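Local coordinates for uncharacterized protein Af_0446 (Archaeoglobus fulgidus DSM 4304, PDB 3BUT) that is of unknown function but belongs to the LEA_2 (water stress and hypersensitive response) family and may bind lipid, at residues R74-N77 against S78-R81; T86-A89 against N90-T94. The protein carries 4 engineered substitutions. All coordinates share one frame; numbering follows the deposited sequence.

Both contacts are local and lie in series along the chain, at the two ends of the helical connection that links the protein's two antiparallel sheets. Contact 1 (74-77 with 78-81) is where strand 66-76, an outermost strand of the three-stranded sheet, turns into the short helix 77-80. Contact 2 (86-89 with 90-94) follows, where helix 83-89 ends and the chain enters strand 93-105 of the four-stranded sheet. Their centres are about 17 Å apart and their nearest atoms about 7 Å, so they do not touch. They lie on the same side of the chain's centre, and both reach the second subunit, which places this sheet-to-sheet crossover at the dimer interface.

Contact 1 of 2, residues R74-N77 against S78-R81; sequences RLNN and SFLR. Engineered in segment 78-81: Leu-80 (natural residue Ile).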
loop_
_atom_site.group_PDB
_atom_site.type_symbol
_atom_site.label_atom_id
_atom_site.label_comp_id
_atom_site.label_asym_id
_atom_site.label_seq_id
_atom_site.Cartn_x
_atom_site.Cartn_y
_atom_site.Cartn_z
ATOM N N ARG A 74 -7.227 8.262 -11.836
ATOM C CA ARG A 74 -7.162 6.808 -11.735
ATOM C C ARG A 74 -5.733 6.283 -11.694
ATOM O O ARG A 74 -4.884 6.706 -12.471
ATOM C CB ARG A 74 -7.940 6.142 -12.872
ATOM C CG ARG A 74 -9.447 6.380 -12.820
ATOM C CD ARG A 74 -10.124 5.922 -14.106
ATOM N NE ARG A 74 -11.417 6.574 -14.303
ATOM C CZ ARG A 74 -11.587 7.759 -14.885
ATOM N NH1 ARG A 74 -12.808 8.264 -15.009
ATOM N NH2 ARG A 74 -10.545 8.450 -15.337
ATOM N N LEU A 75 -5.490 5.350 -10.780
ATOM C CA LEU A 75 -4.186 4.722 -10.629
ATOM C C LEU A 75 -4.243 3.260 -11.043
ATOM O O LEU A 75 -4.961 2.462 -10.438
ATOM C CB LEU A 75 -3.691 4.815 -9.181
ATOM C CG LEU A 75 -3.471 6.175 -8.527
ATOM C CD1 LEU A 75 -4.697 6.603 -7.765
ATOM C CD2 LEU A 75 -2.304 6.063 -7.580
ATOM N N ASN A 76 -3.487 2.927 -12.085
ATOM C CA ASN A 76 -3.233 1.544 -12.465
ATOM C C ASN A 76 -2.319 0.921 -11.408
ATOM O O ASN A 76 -1.232 1.445 -11.133
ATOM C CB ASN A 76 -2.596 1.499 -13.863
ATOM C CG ASN A 76 -2.159 0.097 -14.279
ATOM O OD1 ASN A 76 -1.004 -0.111 -14.651
ATOM N ND2 ASN A 76 -3.080 -0.863 -14.227
ATOM N N ASN A 77 -2.761 -0.186 -10.821
ATOM C CA ASN A 77 -2.049 -0.798 -9.705
ATOM C C ASN A 77 -0.716 -1.442 -10.071
ATOM O O ASN A 77 0.157 -1.613 -9.220
ATOM C CB ASN A 77 -2.944 -1.813 -8.991
ATOM C CG ASN A 77 -4.293 -1.234 -8.609
ATOM O OD1 ASN A 77 -4.377 -0.131 -8.068
ATOM N ND2 ASN A 77 -5.357 -1.975 -8.892
ATOM N N SER A 78 -0.566 -1.797 -11.343
ATOM C CA SER A 78 0.688 -2.381 -11.840
ATOM C C SER A 78 1.870 -1.408 -11.709
ATOM O O SER A 78 2.996 -1.817 -11.414
ATOM C CB SER A 78 0.531 -2.840 -13.291
ATOM O OG SER A 78 1.715 -3.461 -13.758
ATOM N N PHE A 79 1.602 -0.123 -11.932
ATOM C CA PHE A 79 2.572 0.933 -11.660
ATOM C C PHE A 79 2.673 1.235 -10.161
ATOM O O PHE A 79 3.692 1.749 -9.702
ATOM C CB PHE A 79 2.214 2.209 -12.427
ATOM C CG PHE A 79 3.060 2.452 -13.651
ATOM C CD1 PHE A 79 4.425 2.714 -13.533
ATOM C CD2 PHE A 79 2.487 2.450 -14.918
ATOM C CE1 PHE A 79 5.209 2.952 -14.661
ATOM C CE2 PHE A 79 3.263 2.687 -16.054
ATOM C CZ PHE A 79 4.627 2.938 -15.923
ATOM N N LEU A 80 1.618 0.923 -9.407
ATOM C CA LEU A 80 1.630 1.100 -7.953
ATOM C C LEU A 80 2.452 0.038 -7.248
ATOM O O LEU A 80 2.974 0.290 -6.166
ATOM C CB LEU A 80 0.218 1.113 -7.377
ATOM C CG LEU A 80 -0.397 2.456 -7.001
ATOM C CD1 LEU A 80 -1.898 2.302 -6.874
ATOM C CD2 LEU A 80 0.203 2.970 -5.699
ATOM N N ARG A 81 2.574 -1.138 -7.865
ATOM C CA ARG A 81 3.360 -2.239 -7.292
ATOM C C ARG A 81 4.873 -2.026 -7.396
ATOM O O ARG A 81 5.648 -2.713 -6.717
ATOM C CB ARG A 81 2.991 -3.580 -7.930
ATOM C CG ARG A 81 1.633 -4.138 -7.526
ATOM C CD ARG A 81 1.351 -5.492 -8.188
ATOM N NE ARG A 81 1.364 -5.439 -9.654
ATOM C CZ ARG A 81 2.319 -5.956 -10.427
ATOM N NH1 ARG A 81 3.363 -6.576 -9.890
ATOM N NH2 ARG A 81 2.232 -5.849 -11.746
#
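Leu-75 and Leu-80, an engineered residue, meet through their methyl groups: CD2 of Leu-75 lies 3.8 Å from CD1 of Leu-80, and the two side chains slant across each other. In one of the two conformers of Asn-77, OD1 lies 3.7 Å from the same Leu-80 CD1 and makes a weak hydrogen bond to Thr-18 OG1. In Asn-76, CG is anti to the backbone N (chi1 174°), which carries OD1 to within 3.4 Å of CB of Ser-78.

The backbone supplies the next shell. Arg-81 N bonds to Asn-77 O at 2.8 Å, the i to i+4 spacing of a helix. Within the turn Asn-76 O takes two weak bonds, from Phe-79 N at 3.3 Å and Leu-80 N at 3.4 Å, as expected of a loosely wound turn. Arg-81 bends at chi3 (-59°), and its NH2 makes a weak bond to Ser-78 OG; its NH1 bonds weakly to Asp-15 O of the second subunit.

The turn thus ends strand 66-76 and opens helix 77-80, with Leu-75 touching Ile-20 of strand 17-27 and Ile-43 of strand 34-45, and Leu-80 resting on Met-45 of the latter strand.

Contact 2 of 2, residues T86-A89 against N90-T94; sequences THIA and NGEKT
Thr-94 OG1 meets the edge of the His-87 ring at ND1, across the C-cap of helix 83-89. Asn-90 is the first residue to leave helical phi/psi, and Gly-91, at positive phi (73°), and Glu-92 lead on into strand 93-105.

Backbone and amide bonds close the helix. Thr-86 O accepts two bonds, from Asn-90 N at 3.0 Å and from Asn-90 ND2 at 2.8 Å, and the donors arrive from opposite faces of the carbonyl plane. The side-chain bond limits the rotation of the Asn-90 amide beside the last helical turn, though the acceptor lies out of the amide plane. One residue on, Gly-91 N bonds to Ile-88 O at 3.0 Å, while His-87 O receives weak bonds from Asn-90 N and Lys-93 N.

Apolar contact is carried by Glu-92. Its CA lies 3.7 Å from the centroid of the His-87 ring, 19° off the normal, a CH-pi contact over one face; its CG packs on Ile-88 CG2 at 3.9 Å. The carboxylate serves other partners: OE1 is hydrogen-bonded to Thr-124 OG1 and Leu-126 N, and OE2 to Trp-10 NE1 of the second subunit.

Polar side chains complete the set. Thr-94 OG1 bonds to Trp-83 NE1 as well as to His-87, and His-87 NE2 to Thr-124 OG1, so the ring is gripped at both nitrogens. A chi1 of 176° swings the His-87 ring away from its own backbone N, and ND1 is hydrogen-bonded to Thr-94 OG1 at 2.7 Å, with either atom a possible donor.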
loop_
_atom_site.group_PDB
_atom_site.type_symbol
_atom_site.label_atom_id
_atom_site.label_comp_id
_atom_site.label_asym_id
_atom_site.label_seq_id
_atom_site.Cartn_x
_atom_site.Cartn_y
_atom_site.Cartn_z
ATOM N N THR A 86 10.198 1.385 -3.558
ATOM C CA THR A 86 10.790 2.687 -3.243
ATOM C C THR A 86 10.361 3.203 -1.877
ATOM O O THR A 86 11.127 3.895 -1.202
ATOM C CB THR A 86 10.445 3.758 -4.313
ATOM O OG1 THR A 86 9.062 4.120 -4.223
ATOM C CG2 THR A 86 10.713 3.247 -5.704
ATOM N N HIS A 87 9.131 2.872 -1.490
ATOM C CA HIS A 87 8.576 3.299 -0.213
ATOM C C HIS A 87 9.402 2.746 0.933
ATOM O O HIS A 87 9.931 3.510 1.728
ATOM C CB HIS A 87 7.108 2.886 -0.066
ATOM C CG HIS A 87 6.519 3.229 1.266
ATOM N ND1 HIS A 87 6.169 4.517 1.616
ATOM C CD2 HIS A 87 6.222 2.457 2.337
ATOM C CE1 HIS A 87 5.675 4.521 2.840
ATOM N NE2 HIS A 87 5.697 3.283 3.301
ATOM N N ILE A 88 9.542 1.427 0.991
ATOM C CA ILE A 88 10.341 0.801 2.043
ATOM C C ILE A 88 11.831 1.117 1.913
ATOM O O ILE A 88 12.499 1.302 2.926
ATOM C CB ILE A 88 10.105 -0.716 2.160
ATOM C CG1 ILE A 88 10.318 -1.407 0.821
ATOM C CG2 ILE A 88 8.699 -1.006 2.705
ATOM C CD1 ILE A 88 10.756 -2.791 0.981
ATOM N N ALA A 89 12.332 1.228 0.678
ATOM C CA ALA A 89 13.725 1.630 0.420
ATOM C C ALA A 89 14.083 2.992 1.021
ATOM O O ALA A 89 15.229 3.231 1.393
ATOM C CB ALA A 89 14.023 1.625 -1.063
ATOM N N ASN A 90 13.097 3.874 1.126
ATOM C CA ASN A 90 13.314 5.170 1.747
ATOM C C ASN A 90 12.944 5.234 3.228
ATOM O O ASN A 90 12.669 6.311 3.757
ATOM C CB ASN A 90 12.615 6.263 0.939
ATOM C CG ASN A 90 13.345 6.574 -0.341
ATOM O OD1 ASN A 90 14.452 7.113 -0.322
ATOM N ND2 ASN A 90 12.740 6.217 -1.466
ATOM N N GLY A 91 12.966 4.078 3.893
ATOM C CA GLY A 91 12.642 3.978 5.320
ATOM C C GLY A 91 11.160 4.147 5.581
ATOM O O GLY A 91 10.761 4.774 6.568
ATOM N N GLU A 92 10.358 3.574 4.682
ATOM C CA GLU A 92 8.897 3.726 4.652
ATOM C C GLU A 92 8.440 5.185 4.584
ATOM O O GLU A 92 7.566 5.606 5.335
ATOM C CB GLU A 92 8.230 2.965 5.798
ATOM C CG GLU A 92 8.345 1.456 5.704
ATOM C CD GLU A 92 7.821 0.770 6.938
ATOM O OE1 GLU A 92 6.587 0.765 7.136
ATOM O OE2 GLU A 92 8.646 0.236 7.705
ATOM N N LYS A 93 9.038 5.945 3.673
ATOM C CA LYS A 93 8.667 7.344 3.438
ATOM C C LYS A 93 8.389 7.532 1.957
ATOM O O LYS A 93 9.172 7.089 1.115
ATOM C CB LYS A 93 9.787 8.310 3.852
ATOM C CG LYS A 93 10.320 8.152 5.274
ATOM C CD LYS A 93 11.605 8.958 5.460
ATOM C CE LYS A 93 12.537 8.307 6.471
ATOM N NZ LYS A 93 13.958 8.716 6.257
ATOM N N THR A 94 7.282 8.193 1.638
ATOM C CA THR A 94 6.937 8.453 0.247
ATOM C C THR A 94 6.566 9.909 -0.019
ATOM O O THR A 94 5.730 10.473 0.695
ATOM C CB THR A 94 5.803 7.527 -0.229
ATOM O OG1 THR A 94 6.327 6.215 -0.423
ATOM C CG2 THR A 94 5.196 8.012 -1.546
#